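Local coordinates for galactokinase (Bifidobacterium longum subsp. infantis, PDB 6TEP) that phosphorylates galactose with ATP as phosphate donor, a magnesium-dependent step of galactose metabolism typical of GHMP kinases, at the adenosine-5'-diphosphate site. Numbering follows the deposited sequence.

The adenosine-5'-diphosphate site. Residues 80, 82, 103, 106, 131, 134-142, 145, 179. With ADP (adenosine-5'-diphosphate), chain B; MG (magnesium ion), chain C.
Leu135 lies over one face of the adenine with its branched end. Leu135 CG sits above the five-membered ring of the ADP base, 3.8 Å from its centroid, and CD1 and CD2 spread toward N7 and C4. Met145 meets the opposite face. Its chain leaves helix 141-156 with CG anti to the backbone N, then bends at chi3 (-76°). This turn puts Met145 CE 3.3 Å from the centroid of the six-membered ring of ADP, so the base is held between two aliphatic groups. Trp103 does not stack over the base; ADP C2 lies over the rim of one Trp103 face, with the two planes inclined to each other. Ser80 reads the edge of the base. Ser80 OG, anti to the backbone N, donates to ADP N1 at 2.7 Å. The same OG accepts from the backbone N of Val82, which fixes its rotation and leaves its hydrogen for N1. A water bridges N6 and N7 to Ser131 OG.

The diphosphate lies in the glycine- and serine-rich phosphate-binding loop of the GHMP kinases, at the N-terminus of helix 141-156. The helix end probably stabilises the negative charge. The beta-phosphate oxygen O1B accepts from Gly136 N, Ser141 N and Ser141 OG. Ser141 OG to ADP O1B is short, 2.6 Å, and chi1 of 68° turns this hydroxyl between its own backbone N and carbonyl carbon. The backbone N of Ser142 donates to O2B, nearly straight at 167°.

Magnesium is near octahedral. It joins O2B of the beta-phosphate, O1A of the alpha-phosphate, Ser142 OG and three waters. Glu179 acts from the second shell: Glu179 OE2 stands 4.1 Å from MG. Its extended chain brings OE2 to a metal-bound water and to a second water shared with Tyr106 OH. That second water also reaches the alpha-phosphate, lying 2.6 Å from ADP O1A.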
loop_
_atom_site.group_PDB
_atom_site.type_symbol
_atom_site.label_atom_id
_atom_site.label_comp_id
_atom_site.label_asym_id
_atom_site.label_seq_id
_atom_site.Cartn_x
_atom_site.Cartn_y
_atom_site.Cartn_z
ATOM N N SER A 80 21.265 -1.710 -0.904
ATOM C CA SER A 80 20.255 -1.541 0.160
ATOM C C SER A 80 20.870 -1.985 1.467
ATOM O O SER A 80 21.634 -2.960 1.478
ATOM C CB SER A 80 19.019 -2.330 -0.148
ATOM O OG SER A 80 18.206 -2.533 0.972
ATOM N N VAL A 82 19.529 -3.718 3.607
ATOM C CA VAL A 82 19.196 -5.133 3.898
ATOM C C VAL A 82 20.411 -6.016 3.592
ATOM O O VAL A 82 20.561 -7.071 4.274
ATOM C CB VAL A 82 17.957 -5.589 3.103
ATOM C CG1 VAL A 82 16.752 -4.717 3.393
ATOM C CG2 VAL A 82 18.209 -5.628 1.619
ATOM N N TRP A 103 15.571 -7.817 -6.337
ATOM C CA TRP A 103 14.993 -6.584 -5.777
ATOM C C TRP A 103 15.315 -5.386 -6.712
ATOM O O TRP A 103 14.530 -4.419 -6.701
ATOM C CB TRP A 103 15.514 -6.392 -4.371
ATOM C CG TRP A 103 16.933 -5.943 -4.291
ATOM C CD1 TRP A 103 18.061 -6.716 -4.331
ATOM C CD2 TRP A 103 17.384 -4.594 -4.162
ATOM N NE1 TRP A 103 19.180 -5.941 -4.184
ATOM C CE2 TRP A 103 18.807 -4.631 -4.104
ATOM C CE3 TRP A 103 16.732 -3.353 -4.135
ATOM C CZ2 TRP A 103 19.568 -3.473 -4.001
ATOM C CZ3 TRP A 103 17.487 -2.220 -3.980
ATOM C CH2 TRP A 103 18.890 -2.287 -3.927
ATOM N N TYR A 106 12.922 -3.306 -9.022
ATOM C CA TYR A 106 11.961 -2.250 -8.588
ATOM C C TYR A 106 12.505 -0.872 -8.908
ATOM O O TYR A 106 11.851 -0.133 -9.661
ATOM C CB TYR A 106 11.604 -2.415 -7.125
ATOM C CG TYR A 106 10.773 -3.624 -6.848
ATOM C CD1 TYR A 106 9.416 -3.560 -7.004
ATOM C CD2 TYR A 106 11.295 -4.815 -6.376
ATOM C CE1 TYR A 106 8.586 -4.638 -6.727
ATOM C CE2 TYR A 106 10.488 -5.924 -6.157
ATOM C CZ TYR A 106 9.105 -5.818 -6.227
ATOM O OH TYR A 106 8.364 -6.954 -6.013
ATOM N N SER A 131 15.740 1.722 4.789
ATOM C CA SER A 131 14.304 1.720 5.094
ATOM C C SER A 131 13.996 1.248 6.507
ATOM O O SER A 131 14.759 0.472 7.129
ATOM C CB SER A 131 13.616 0.879 4.086
ATOM O OG SER A 131 12.222 1.015 4.233
ATOM N N PRO A 134 9.046 -2.612 6.841
ATOM C CA PRO A 134 9.403 -4.018 6.777
ATOM C C PRO A 134 9.074 -4.606 5.388
ATOM O O PRO A 134 8.063 -4.238 4.758
ATOM C CB PRO A 134 8.643 -4.680 7.924
ATOM C CG PRO A 134 7.825 -3.604 8.586
ATOM C CD PRO A 134 7.980 -2.322 7.800
ATOM N N LEU A 135 9.943 -5.492 4.900
ATOM C CA LEU A 135 9.789 -6.180 3.589
ATOM C C LEU A 135 8.759 -7.302 3.714
ATOM O O LEU A 135 8.976 -8.223 4.467
ATOM C CB LEU A 135 11.143 -6.768 3.138
ATOM C CG LEU A 135 12.147 -5.812 2.507
ATOM C CD1 LEU A 135 12.676 -4.755 3.470
ATOM C CD2 LEU A 135 13.288 -6.637 1.915
ATOM N N GLY A 136 7.789 -7.323 2.805
ATOM C CA GLY A 136 6.898 -8.476 2.625
ATOM C C GLY A 136 5.890 -8.632 3.754
ATOM O O GLY A 136 5.279 -9.717 3.832
ATOM N N SER A 137 5.593 -7.525 4.445
ATOM C CA SER A 137 4.687 -7.485 5.631
ATOM C C SER A 137 3.328 -6.870 5.290
ATOM O O SER A 137 2.520 -6.790 6.214
ATOM C CB SER A 137 5.275 -6.718 6.750
ATOM O OG SER A 137 6.431 -7.347 7.233
ATOM N N GLY A 138 3.045 -6.566 4.005
ATOM C CA GLY A 138 1.766 -6.001 3.536
ATOM C C GLY A 138 1.649 -4.514 3.842
ATOM O O GLY A 138 0.527 -3.996 3.897
ATOM N N LEU A 139 2.782 -3.840 4.033
ATOM C CA LEU A 139 2.863 -2.417 4.375
ATOM C C LEU A 139 3.465 -1.642 3.189
ATOM O O LEU A 139 3.760 -0.454 3.342
ATOM C CB LEU A 139 3.658 -2.242 5.662
ATOM C CG LEU A 139 3.067 -2.945 6.856
ATOM C CD1 LEU A 139 3.976 -2.728 8.055
ATOM C CD2 LEU A 139 1.628 -2.480 7.141
ATOM N N SER A 140 3.699 -2.305 2.050
ATOM C CA SER A 140 4.050 -1.595 0.792
ATOM C C SER A 140 5.518 -1.140 0.768
ATOM O O SER A 140 5.773 -0.007 0.267
ATOM C CB SER A 140 3.103 -0.445 0.551
ATOM O OG SER A 140 1.754 -0.895 0.645
ATOM N N SER A 141 6.463 -2.001 1.200
ATOM C CA SER A 141 7.885 -1.675 0.973
ATOM C C SER A 141 8.076 -1.496 -0.523
ATOM O O SER A 141 8.965 -0.651 -0.877
ATOM C CB SER A 141 8.803 -2.709 1.568
ATOM O OG SER A 141 8.752 -3.965 0.937
ATOM N N SER A 142 7.342 -2.271 -1.341
ATOM C CA SER A 142 7.507 -2.213 -2.833
ATOM C C SER A 142 7.180 -0.799 -3.368
ATOM O O SER A 142 7.982 -0.202 -4.050
ATOM C CB SER A 142 6.704 -3.279 -3.522
ATOM O OG SER A 142 5.325 -3.211 -3.086
ATOM N N MET A 145 9.736 1.803 -2.227
ATOM C CA MET A 145 10.988 1.749 -3.048
ATOM C C MET A 145 10.731 2.392 -4.425
ATOM O O MET A 145 11.541 3.166 -4.856
ATOM C CB MET A 145 11.404 0.282 -3.228
ATOM C CG MET A 145 12.556 0.082 -4.112
ATOM S SD MET A 145 13.496 -1.419 -3.779
ATOM C CE MET A 145 14.415 -0.977 -2.315
ATOM N N GLU A 179 6.881 -2.140 -11.240
ATOM C CA GLU A 179 6.539 -3.325 -10.427
ATOM C C GLU A 179 5.804 -4.373 -11.274
ATOM O O GLU A 179 6.078 -5.491 -11.139
ATOM C CB GLU A 179 5.606 -2.899 -9.302
ATOM C CG GLU A 179 5.179 -4.070 -8.469
ATOM C CD GLU A 179 4.741 -3.701 -7.069
ATOM O OE1 GLU A 179 4.676 -2.510 -6.769
ATOM O OE2 GLU A 179 4.429 -4.600 -6.384
HETATM P PB ADP B . 5.415 -5.484 0.489
HETATM O O1B ADP B . 6.460 -4.963 1.457
HETATM O O2B ADP B . 5.085 -4.474 -0.557
HETATM O O3B ADP B . 4.160 -6.001 1.215
HETATM P PA ADP B . 6.408 -6.953 -1.778
HETATM O O1A ADP B . 5.468 -6.339 -2.781
HETATM O O2A ADP B . 6.660 -8.391 -2.014
HETATM O O3A ADP B . 5.947 -6.767 -0.277
HETATM O "O5'" ADP B . 7.755 -6.085 -1.862
HETATM C "C5'" ADP B . 8.914 -6.522 -1.137
HETATM C "C4'" ADP B . 10.043 -6.707 -2.116
HETATM O "O4'" ADP B . 10.469 -5.414 -2.574
HETATM C "C3'" ADP B . 11.267 -7.343 -1.470
HETATM O "O3'" ADP B . 11.200 -8.749 -1.544
HETATM C "C2'" ADP B . 12.395 -6.774 -2.336
HETATM O "O2'" ADP B . 12.429 -7.445 -3.559
HETATM C "C1'" ADP B . 11.880 -5.347 -2.510
HETATM N N9 ADP B . 12.252 -4.465 -1.416
HETATM C C8 ADP B . 11.394 -3.681 -0.673
HETATM N N7 ADP B . 12.015 -2.948 0.218
HETATM C C5 ADP B . 13.383 -3.204 0.000
HETATM C C6 ADP B . 14.565 -2.733 0.610
HETATM N N6 ADP B . 14.612 -1.853 1.609
HETATM N N1 ADP B . 15.755 -3.199 0.129
HETATM C C2 ADP B . 15.748 -4.088 -0.859
HETATM N N3 ADP B . 14.705 -4.641 -1.474
HETATM C C4 ADP B . 13.531 -4.133 -1.006
HETATM MG MG MG C . 4.006 -4.805 -2.344
HETATM O O HOH W 1 2.711 -6.265 -1.612
HETATM O O HOH W 2 3.181 -4.850 -4.117
HETATM O O HOH W 3 2.620 -3.600 -1.567
HETATM O O HOH W 4 5.571 -4.580 4.000
HETATM O O HOH W 5 5.917 -6.542 -5.383
HETATM O O HOH W 6 11.939 -1.699 2.715
#